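Local coordinates for acetylene hydratase (Pelobacter acetylenicus, PDB 2E7Z), which hydrates acetylene to acetaldehyde without net redox chemistry, using a tungsten-bis(molybdopterin guanine dinucleotide) cofactor and one [4Fe-4S] cluster, at residues V15-K20 and H458-P463; T51-K56 and E483-A488; H55-L60 and H613-L618. All coordinates share one frame; numbering follows the deposited sequence. Where two conformers were deposited one is given.

Contact 1: V15-K20 and H458-P463. With MGD (2-amino-5,6-dimercapto-7-methyl-3,7,8a,9-tetrahydro-8-oxa-1,3,9,10-tetraaza-anthracen-4-one guanosine dinucleotide), chain E.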
loop_
_atom_site.group_PDB
_atom_site.type_symbol
_atom_site.label_atom_id
_atom_site.label_comp_id
_atom_site.label_asym_id
_atom_site.label_seq_id
_atom_site.Cartn_x
_atom_site.Cartn_y
_atom_site.Cartn_z
ATOM N N VAL A 15 15.415 14.698 0.948
ATOM C CA VAL A 15 15.370 16.130 1.193
ATOM C C VAL A 15 16.597 16.537 2.001
ATOM O O VAL A 15 17.411 15.693 2.399
ATOM C CB VAL A 15 14.042 16.546 1.935
ATOM C CG1 VAL A 15 12.799 16.180 1.116
ATOM C CG2 VAL A 15 13.944 15.898 3.309
ATOM N N GLU A 16 16.742 17.835 2.226
ATOM C CA GLU A 16 17.788 18.320 3.101
ATOM C C GLU A 16 17.131 18.882 4.355
ATOM O O GLU A 16 16.022 19.411 4.296
ATOM C CB GLU A 16 18.679 19.341 2.390
ATOM C CG GLU A 16 19.740 18.660 1.508
ATOM C CD GLU A 16 20.712 19.632 0.858
ATOM O OE1 GLU A 16 20.324 20.799 0.665
ATOM O OE2 GLU A 16 21.859 19.216 0.533
ATOM N N ALA A 17 17.788 18.705 5.496
ATOM C CA ALA A 17 17.280 19.233 6.757
ATOM C C ALA A 17 18.392 19.887 7.524
ATOM O O ALA A 17 19.550 19.465 7.450
ATOM C CB ALA A 17 16.665 18.127 7.605
ATOM N N GLU A 18 18.021 20.908 8.282
ATOM C CA GLU A 18 18.964 21.595 9.137
ATOM C C GLU A 18 18.261 22.110 10.382
ATOM O O GLU A 18 17.165 22.665 10.302
ATOM C CB GLU A 18 19.576 22.774 8.389
ATOM C CG GLU A 18 20.754 23.378 9.109
ATOM C CD GLU A 18 21.360 24.548 8.364
ATOM O OE1 GLU A 18 20.688 25.115 7.461
ATOM O OE2 GLU A 18 22.516 24.898 8.692
ATOM N N VAL A 19 18.901 21.917 11.530
ATOM C CA VAL A 19 18.403 22.462 12.788
ATOM C C VAL A 19 18.798 23.928 12.876
ATOM O O VAL A 19 19.975 24.267 12.770
ATOM C CB VAL A 19 18.987 21.710 13.990
ATOM C CG1 VAL A 19 18.352 22.172 15.278
ATOM C CG2 VAL A 19 18.771 20.217 13.825
ATOM N N LYS A 20 17.801 24.791 13.038
ATOM C CA LYS A 20 18.040 26.232 13.167
ATOM C C LYS A 20 18.429 26.585 14.597
ATOM O O LYS A 20 18.334 25.753 15.500
ATOM C CB LYS A 20 16.802 27.012 12.723
ATOM C CG LYS A 20 16.579 26.968 11.223
ATOM C CD LYS A 20 15.169 27.396 10.863
ATOM C CE LYS A 20 15.072 27.773 9.400
ATOM N NZ LYS A 20 13.658 27.945 8.954
ATOM N N HIS A 458 10.327 9.605 14.987
ATOM C CA HIS A 458 9.886 10.271 13.785
ATOM C C HIS A 458 11.035 10.253 12.758
ATOM O O HIS A 458 12.220 10.077 13.104
ATOM C CB HIS A 458 9.487 11.708 14.202
ATOM C CG HIS A 458 9.033 12.583 13.080
ATOM N ND1 HIS A 458 9.908 13.244 12.242
ATOM C CD2 HIS A 458 7.784 12.901 12.656
ATOM C CE1 HIS A 458 9.214 13.937 11.354
ATOM N NE2 HIS A 458 7.922 13.746 11.582
ATOM N N TRP A 459 10.702 10.411 11.484
ATOM C CA TRP A 459 11.725 10.328 10.442
ATOM C C TRP A 459 12.856 11.365 10.540
ATOM O O TRP A 459 13.909 11.165 9.949
ATOM C CB TRP A 459 11.092 10.305 9.041
ATOM C CG TRP A 459 10.378 11.534 8.569
ATOM C CD1 TRP A 459 9.031 11.762 8.613
ATOM C CD2 TRP A 459 10.954 12.640 7.853
ATOM N NE1 TRP A 459 8.743 12.990 8.010
ATOM C CE2 TRP A 459 9.907 13.530 7.532
ATOM C CE3 TRP A 459 12.258 12.964 7.452
ATOM C CZ2 TRP A 459 10.132 14.719 6.825
ATOM C CZ3 TRP A 459 12.468 14.127 6.742
ATOM C CH2 TRP A 459 11.415 14.989 6.444
ATOM N N LEU A 460 12.638 12.468 11.249
ATOM C CA LEU A 460 13.700 13.465 11.459
ATOM C C LEU A 460 14.585 13.070 12.656
ATOM O O LEU A 460 15.494 13.818 13.033
ATOM C CB LEU A 460 13.091 14.880 11.659
ATOM C CG LEU A 460 12.546 15.504 10.370
ATOM C CD1 LEU A 460 11.683 16.741 10.740
ATOM C CD2 LEU A 460 13.685 15.906 9.436
ATOM N N GLU A 461 14.304 11.902 13.253
ATOM C CA GLU A 461 14.973 11.473 14.475
ATOM C C GLU A 461 15.687 10.137 14.328
ATOM O O GLU A 461 16.035 9.495 15.340
ATOM C CB GLU A 461 13.964 11.348 15.620
ATOM C CG GLU A 461 13.159 12.627 15.898
ATOM C CD GLU A 461 11.999 12.403 16.862
ATOM O OE1 GLU A 461 11.536 11.238 17.018
ATOM O OE2 GLU A 461 11.558 13.406 17.463
ATOM N N ARG A 462 15.916 9.690 13.092
ATOM C CA ARG A 462 16.464 8.351 12.915
ATOM C C ARG A 462 17.291 8.188 11.650
ATOM O O ARG A 462 16.962 8.764 10.610
ATOM C CB ARG A 462 15.321 7.322 12.918
ATOM C CG ARG A 462 14.315 7.468 11.739
ATOM C CD ARG A 462 13.107 6.588 11.988
ATOM N NE ARG A 462 12.098 6.711 10.938
ATOM C CZ ARG A 462 10.782 6.750 11.175
ATOM N NH1 ARG A 462 9.929 6.844 10.165
ATOM N NH2 ARG A 462 10.316 6.657 12.423
ATOM N N PRO A 463 18.325 7.343 11.720
ATOM C CA PRO A 463 19.009 6.945 10.488
ATOM C C PRO A 463 18.190 5.850 9.799
ATOM O O PRO A 463 17.451 5.127 10.477
ATOM C CB PRO A 463 20.303 6.345 11.004
ATOM C CG PRO A 463 19.916 5.708 12.310
ATOM C CD PRO A 463 18.862 6.636 12.903
HETATM P PB MGD E . -2.672 4.950 8.254
HETATM O O1B MGD E . -3.804 3.953 8.274
HETATM O O2B MGD E . -2.965 6.405 8.216
HETATM O O3B MGD E . -1.681 4.684 7.021
HETATM O O3A MGD E . -1.746 2.699 5.482
HETATM P PA MGD E . -0.816 3.397 6.600
HETATM O O1A MGD E . 0.443 3.959 6.010
HETATM O O2A MGD E . -0.740 2.409 7.726
HETATM O "O5'" MGD E . -1.780 4.622 9.557
HETATM C "C5'" MGD E . -0.443 5.091 9.613
HETATM C "C4'" MGD E . -0.148 5.351 11.077
HETATM O "O4'" MGD E . 1.272 5.527 11.197
HETATM C "C3'" MGD E . -0.725 6.664 11.596
HETATM O "O3'" MGD E . -1.544 6.388 12.745
HETATM C "C2'" MGD E . 0.479 7.562 11.951
HETATM O "O2'" MGD E . 0.318 8.426 13.094
HETATM C "C1'" MGD E . 1.539 6.526 12.208
HETATM N N9 MGD E . 2.930 6.934 11.957
HETATM C C8 MGD E . 3.395 7.714 10.949
HETATM N N7 MGD E . 4.735 7.785 10.981
HETATM C C5 MGD E . 5.143 6.977 11.984
HETATM C C6 MGD E . 6.411 6.576 12.570
HETATM O O6 MGD E . 7.496 6.995 12.116
HETATM N N1 MGD E . 6.345 5.705 13.590
HETATM C C2 MGD E . 5.225 5.267 14.157
HETATM N N2 MGD E . 5.308 4.383 15.192
HETATM N N3 MGD E . 4.030 5.600 13.678
HETATM C C4 MGD E . 3.958 6.426 12.615
HETATM C C10 MGD E . -1.630 3.165 4.136
HETATM C C11 MGD E . -2.305 2.131 3.260
HETATM O O11 MGD E . -3.692 2.199 3.585
HETATM C C12 MGD E . -2.073 2.453 1.804
HETATM S S12 MGD E . -0.464 2.680 1.272
HETATM C C13 MGD E . -3.097 2.499 0.936
HETATM S S13 MGD E . -2.890 2.982 -0.685
HETATM C C14 MGD E . -4.504 2.156 1.317
HETATM N N15 MGD E . -5.369 3.325 1.340
HETATM C C16 MGD E . -6.630 3.070 1.794
HETATM C C17 MGD E . -7.833 3.779 1.337
HETATM O O17 MGD E . -7.750 4.673 0.466
HETATM N N18 MGD E . -9.014 3.421 1.878
HETATM C C19 MGD E . -9.142 2.448 2.815
HETATM N N19 MGD E . -10.354 2.141 3.324
HETATM N N20 MGD E . -8.081 1.784 3.291
HETATM C C21 MGD E . -6.853 2.037 2.821
HETATM N N22 MGD E . -5.812 1.341 3.287
HETATM C C23 MGD E . -4.501 1.449 2.683
#
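The middle strand of the antiparallel sheet formed by the strands 2-5, 14-19 and 25-29, beside the [4Fe-4S] cluster, meets here a loop that carries a cofactor-binding arginine. V15 and A17, two residues apart on strand 14-19, both point at this loop. V15 lays its CG2 branch obliquely against the six-membered part of the W459 indole, 4.1 Å from CH2, and the two side chains cross at about a right angle. Further along the strand, A17 CB meets L460 CD2 at 4.1 Å; both contacts are purely apolar. W459 holds CG between its backbone N and carbonyl carbon (chi1 67°), which swings the indole toward the strand, while its NE1 bonds to S8 OG. H458 CE1 and L460 CG lie over one face of the indole, both toward its rim. The loop is braced internally: L460 N donates to H458 ND1 at 3.0 Å. At its far end R462 grips a single guanine oxygen with two nitrogens, NH2 at 2.9 Å and NH1 at 3.1 Å from MGD O6. NH2 also forms a salt bridge with D457. One loop thus packs against the cluster-side strand and holds an MGD guanine, the cluster-next-to-dinucleotide layout of the DMSO reductase family.

Contact 2: T51-K56 and E483-A488; sequences TIRTHK and EPAGEA
Water-mediated bonding, thin van der Waals contact and charge pairing all converge on R53, at the C-terminal end of helix 49-53. The polar link runs through one water, which accepts from R53 NH1 at 2.8 Å and donates to E483 O at 2.8 Å; NH1 and this carbonyl oxygen themselves stand 4.1 Å apart. The direct touch is slight: the methyl A485 CB, directed at the helix end, comes to 3.9 Å from R53 NH1, obliquely to the guanidinium. R53 gets there with CG anti to the backbone N (chi1 -173°) and a bend at chi3 (88°), which turns the guanidinium out of the line of its methylenes. The charge is probably balanced by acids outside the two segments, since NH1 makes a salt bridge with E461 OE2 and NE another with D50 OD1. Backbone bonds shape both partners. H55 N returns to I52 O where the chain leaves the helix, and A488 N donates to A485 O at 3.0 Å, closing a type II' turn with G486 at its first corner. Between the segments the link is one bridging water and a methyl contact, while D50 and E461 position the guanidinium; this implies a surface junction that depends on placing the arginine rather than on apolar burial.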
loop_
_atom_site.group_PDB
_atom_site.type_symbol
_atom_site.label_atom_id
_atom_site.label_comp_id
_atom_site.label_asym_id
_atom_site.label_seq_id
_atom_site.Cartn_x
_atom_site.Cartn_y
_atom_site.Cartn_z
ATOM N N THR A 51 6.358 20.423 12.395
ATOM C CA THR A 51 5.148 20.770 13.172
ATOM C C THR A 51 4.454 19.514 13.716
ATOM O O THR A 51 3.702 19.576 14.696
ATOM C CB THR A 51 4.104 21.582 12.378
ATOM O OG1 THR A 51 3.492 20.730 11.404
ATOM C CG2 THR A 51 4.741 22.800 11.695
ATOM N N ILE A 52 4.721 18.381 13.059
ATOM C CA ILE A 52 4.252 17.079 13.527
ATOM C C ILE A 52 5.236 16.487 14.531
ATOM O O ILE A 52 4.830 16.041 15.615
ATOM C CB ILE A 52 4.065 16.129 12.350
ATOM C CG1 ILE A 52 3.111 16.739 11.300
ATOM C CG2 ILE A 52 3.516 14.771 12.844
ATOM C CD1 ILE A 52 1.702 17.105 11.792
ATOM N N ARG A 53 6.535 16.495 14.185
ATOM C CA ARG A 53 7.536 16.006 15.131
ATOM C C ARG A 53 7.436 16.697 16.508
ATOM O O ARG A 53 7.655 16.064 17.551
ATOM C CB ARG A 53 8.952 16.153 14.567
ATOM C CG ARG A 53 9.998 15.498 15.442
ATOM C CD ARG A 53 11.389 16.002 15.115
ATOM N NE ARG A 53 11.758 17.207 15.866
ATOM C CZ ARG A 53 12.240 17.193 17.108
ATOM N NH1 ARG A 53 12.390 16.050 17.775
ATOM N NH2 ARG A 53 12.609 18.344 17.671
ATOM N N THR A 54 7.132 18.002 16.507
ATOM C CA THR A 54 7.076 18.768 17.756
ATOM C C THR A 54 5.658 19.056 18.226
ATOM O O THR A 54 5.462 19.899 19.105
ATOM C CB THR A 54 7.877 20.106 17.669
ATOM O OG1 THR A 54 7.267 20.963 16.700
ATOM C CG2 THR A 54 9.304 19.817 17.246
ATOM N N HIS A 55 4.667 18.402 17.640
ATOM C CA HIS A 55 3.277 18.709 17.955
ATOM C C HIS A 55 3.006 18.503 19.432
ATOM O O HIS A 55 3.463 17.508 20.014
ATOM C CB HIS A 55 2.312 17.853 17.108
ATOM C CG HIS A 55 0.956 18.465 17.044
ATOM N ND1 HIS A 55 0.027 18.307 18.046
ATOM C CD2 HIS A 55 0.402 19.299 16.137
ATOM C CE1 HIS A 55 -1.046 19.030 17.761
ATOM N NE2 HIS A 55 -0.853 19.618 16.597
ATOM N N LYS A 56 2.272 19.431 20.062
ATOM C CA LYS A 56 1.994 19.286 21.497
ATOM C C LYS A 56 1.230 18.016 21.837
ATOM O O LYS A 56 1.354 17.512 22.947
ATOM C CB LYS A 56 1.251 20.508 22.064
ATOM C CG LYS A 56 -0.130 20.725 21.481
ATOM C CD LYS A 56 -0.809 21.973 22.041
ATOM C CE LYS A 56 -0.992 21.909 23.556
ATOM N NZ LYS A 56 -2.010 20.902 23.983
ATOM N N GLU A 483 18.088 13.698 18.029
ATOM C CA GLU A 483 17.704 12.601 18.899
ATOM C C GLU A 483 16.182 12.618 19.035
ATOM O O GLU A 483 15.565 13.686 18.975
ATOM C CB GLU A 483 18.352 12.778 20.283
ATOM C CG GLU A 483 19.874 12.543 20.302
ATOM C CD GLU A 483 20.297 11.097 20.026
ATOM O OE1 GLU A 483 19.504 10.157 20.272
ATOM O OE2 GLU A 483 21.448 10.900 19.568
ATOM N N PRO A 484 15.565 11.444 19.235
ATOM C CA PRO A 484 14.113 11.451 19.412
ATOM C C PRO A 484 13.664 12.253 20.630
ATOM O O PRO A 484 14.312 12.244 21.681
ATOM C CB PRO A 484 13.748 9.976 19.595
ATOM C CG PRO A 484 15.022 9.205 19.620
ATOM C CD PRO A 484 16.156 10.091 19.255
ATOM N N ALA A 485 12.526 12.911 20.483
ATOM C CA ALA A 485 11.950 13.690 21.589
ATOM C C ALA A 485 11.416 12.784 22.693
ATOM O O ALA A 485 11.018 11.640 22.454
ATOM C CB ALA A 485 10.863 14.610 21.080
ATOM N N GLY A 486 11.434 13.294 23.921
ATOM C CA GLY A 486 10.833 12.611 25.061
ATOM C C GLY A 486 11.385 11.208 25.199
ATOM O O GLY A 486 12.605 10.999 25.099
ATOM N N GLU A 487 10.485 10.232 25.369
ATOM C CA GLU A 487 10.869 8.834 25.473
ATOM C C GLU A 487 10.465 8.072 24.210
ATOM O O GLU A 487 10.239 6.864 24.267
ATOM C CB GLU A 487 10.239 8.198 26.720
ATOM C CG GLU A 487 11.048 8.441 27.986
ATOM C CD GLU A 487 12.207 7.476 28.089
ATOM O OE1 GLU A 487 11.969 6.275 28.375
ATOM O OE2 GLU A 487 13.359 7.924 27.876
ATOM N N ALA A 488 10.413 8.760 23.071
ATOM C CA ALA A 488 10.114 8.032 21.807
ATOM C C ALA A 488 11.254 7.077 21.488
ATOM O O ALA A 488 12.425 7.394 21.677
ATOM C CB ALA A 488 9.910 9.037 20.705
HETATM O O HOH W 1 14.395 16.106 19.682
#

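Contact 3: H55-L60 and H613-L618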
loop_
_atom_site.group_PDB
_atom_site.type_symbol
_atom_site.label_atom_id
_atom_site.label_comp_id
_atom_site.label_asym_id
_atom_site.label_seq_id
_atom_site.Cartn_x
_atom_site.Cartn_y
_atom_site.Cartn_z
ATOM N N HIS A 55 4.667 18.402 17.640
ATOM C CA HIS A 55 3.277 18.709 17.955
ATOM C C HIS A 55 3.006 18.503 19.432
ATOM O O HIS A 55 3.463 17.508 20.014
ATOM C CB HIS A 55 2.312 17.853 17.108
ATOM C CG HIS A 55 0.956 18.465 17.044
ATOM N ND1 HIS A 55 0.027 18.307 18.046
ATOM C CD2 HIS A 55 0.402 19.299 16.137
ATOM C CE1 HIS A 55 -1.046 19.030 17.761
ATOM N NE2 HIS A 55 -0.853 19.618 16.597
ATOM N N LYS A 56 2.272 19.431 20.062
ATOM C CA LYS A 56 1.994 19.286 21.497
ATOM C C LYS A 56 1.230 18.016 21.837
ATOM O O LYS A 56 1.354 17.512 22.947
ATOM C CB LYS A 56 1.251 20.508 22.064
ATOM C CG LYS A 56 -0.130 20.725 21.481
ATOM C CD LYS A 56 -0.809 21.973 22.041
ATOM C CE LYS A 56 -0.992 21.909 23.556
ATOM N NZ LYS A 56 -2.010 20.902 23.983
ATOM N N ASP A 57 0.479 17.470 20.871
ATOM C CA ASP A 57 -0.294 16.231 21.118
ATOM C C ASP A 57 0.464 14.960 20.793
ATOM O O ASP A 57 -0.101 13.862 20.911
ATOM C CB ASP A 57 -1.633 16.263 20.378
ATOM C CG ASP A 57 -2.505 17.431 20.825
ATOM O OD1 ASP A 57 -2.475 17.735 22.036
ATOM O OD2 ASP A 57 -3.202 18.027 19.974
ATOM N N ARG A 58 1.724 15.084 20.368
ATOM C CA ARG A 58 2.506 13.884 20.075
ATOM C C ARG A 58 2.664 13.054 21.349
ATOM O O ARG A 58 2.905 13.578 22.448
ATOM C CB ARG A 58 3.866 14.278 19.496
ATOM C CG ARG A 58 4.706 13.076 19.102
ATOM C CD ARG A 58 5.985 13.489 18.429
ATOM N NE ARG A 58 6.807 12.258 18.244
ATOM C CZ ARG A 58 8.127 12.238 18.012
ATOM N NH1 ARG A 58 8.819 13.371 17.876
ATOM N NH2 ARG A 58 8.788 11.084 17.911
ATOM N N VAL A 59 2.481 11.744 21.218
ATOM C CA VAL A 59 2.710 10.832 22.324
ATOM C C VAL A 59 4.201 10.572 22.452
ATOM O O VAL A 59 4.817 9.982 21.547
ATOM C CB VAL A 59 1.929 9.500 22.109
ATOM C CG1 VAL A 59 2.232 8.487 23.210
ATOM C CG2 VAL A 59 0.416 9.783 22.043
ATOM N N LEU A 60 4.802 11.003 23.561
ATOM C CA LEU A 60 6.241 10.877 23.762
ATOM C C LEU A 60 6.622 9.891 24.865
ATOM O O LEU A 60 7.813 9.619 25.082
ATOM C CB LEU A 60 6.880 12.251 24.013
ATOM C CG LEU A 60 6.900 13.196 22.822
ATOM C CD1 LEU A 60 7.551 14.530 23.300
ATOM C CD2 LEU A 60 7.621 12.647 21.613
ATOM N N HIS A 613 -3.714 15.204 10.552
ATOM C CA HIS A 613 -4.951 15.941 10.873
ATOM C C HIS A 613 -4.899 16.698 12.213
ATOM O O HIS A 613 -5.858 17.391 12.563
ATOM C CB HIS A 613 -6.167 14.999 10.820
ATOM C CG HIS A 613 -6.390 14.363 9.485
ATOM N ND1 HIS A 613 -6.439 15.097 8.314
ATOM C CD2 HIS A 613 -6.641 13.076 9.137
ATOM C CE1 HIS A 613 -6.659 14.278 7.299
ATOM N NE2 HIS A 613 -6.804 13.053 7.773
ATOM N N GLN A 614 -3.823 16.535 12.985
ATOM C CA GLN A 614 -3.660 17.287 14.241
ATOM C C GLN A 614 -3.741 18.801 13.944
ATOM O O GLN A 614 -3.333 19.219 12.852
ATOM C CB GLN A 614 -2.315 16.937 14.882
ATOM C CG GLN A 614 -2.339 15.631 15.660
ATOM C CD GLN A 614 -2.315 14.391 14.742
ATOM O OE1 GLN A 614 -1.808 14.434 13.598
ATOM N NE2 GLN A 614 -2.855 13.281 15.245
ATOM N N PRO A 615 -4.293 19.617 14.886
ATOM C CA PRO A 615 -4.357 21.057 14.659
ATOM C C PRO A 615 -3.009 21.611 14.212
ATOM O O PRO A 615 -1.988 21.368 14.857
ATOM C CB PRO A 615 -4.756 21.614 16.032
ATOM C CG PRO A 615 -5.621 20.551 16.619
ATOM C CD PRO A 615 -4.939 19.244 16.161
ATOM N N GLY A 616 -3.009 22.339 13.102
ATOM C CA GLY A 616 -1.792 22.958 12.605
ATOM C C GLY A 616 -1.928 23.379 11.171
ATOM O O GLY A 616 -3.017 23.267 10.569
ATOM N N ILE A 617 -0.816 23.845 10.610
ATOM C CA ILE A 617 -0.776 24.360 9.242
ATOM C C ILE A 617 -1.291 23.369 8.204
ATOM O O ILE A 617 -2.047 23.747 7.308
ATOM C CB ILE A 617 0.644 24.932 8.879
ATOM C CG1 ILE A 617 0.649 25.611 7.499
ATOM C CG2 ILE A 617 1.738 23.867 9.033
ATOM C CD1 ILE A 617 1.832 26.555 7.277
ATOM N N LEU A 618 -0.908 22.093 8.328
ATOM C CA LEU A 618 -1.360 21.124 7.350
ATOM C C LEU A 618 -2.877 20.885 7.428
ATOM O O LEU A 618 -3.564 20.873 6.385
ATOM C CB LEU A 618 -0.584 19.813 7.520
ATOM C CG LEU A 618 0.907 19.923 7.172
ATOM C CD1 LEU A 618 1.627 18.626 7.570
ATOM C CD2 LEU A 618 1.115 20.185 5.687
#
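H55 lays one face of its imidazole over the CB of Q614, a CH-pi contact with CB 3.7 Å from the ring centroid and 20° off the ring normal. The edge of the same ring does the polar work. NE2 donates to P615 O at 2.7 Å, with the oxygen practically in the ring plane, and the N-H arrives in the carbonyl plane on a lone pair. On the ring's other nitrogen, ND1 accepts from D57 N at 3.0 Å, inside the type I turn that runs from H55 to R58. Both nitrogens being engaged, with NE2 as donor and ND1 as acceptor, the ring's rotation is fixed and the NE2-protonated tautomer is implied. An alanine here is likely to leave P615 O without its donor across the contact, strip the cover from Q614 CB and deprive D57 N of its acceptor. Q614 bends at chi2 (76°), which carries its amide away from the imidazole, the two planes standing 71° apart. P615 CD adds a looser touch, 4.1 Å from H55 NE2, with D57 OD2 a little farther off. The contact joins the loop between helix 49-53 and strand 63-65 to the approach of helix 617-621, which belongs to the dinucleotide-binding domain.

In the fold
The three contacts form a continuous chain of interactions on one side of the molecule. Centres lie about 12 Å apart for contacts 1 and 2, 10 Å for contacts 2 and 3, and 17 Å for contacts 1 and 3. E461 of contact 1 is the hub: its OE2 makes salt bridges of 2.8 Å to R53 NH1 of contact 2 and of 2.8 Å to R58 NH1 of contact 3. Contacts 2 and 3 share H55 and K56, and E487 N reaches L60 O at 2.8 Å. Distances from the cofactors are graded: R462 of contact 1 bonds an MGD directly and the V15 side chain comes within about 4 Å of the [4Fe-4S] cluster, while the side chains of Q614 and R53 are about 6 and 9 Å from an MGD.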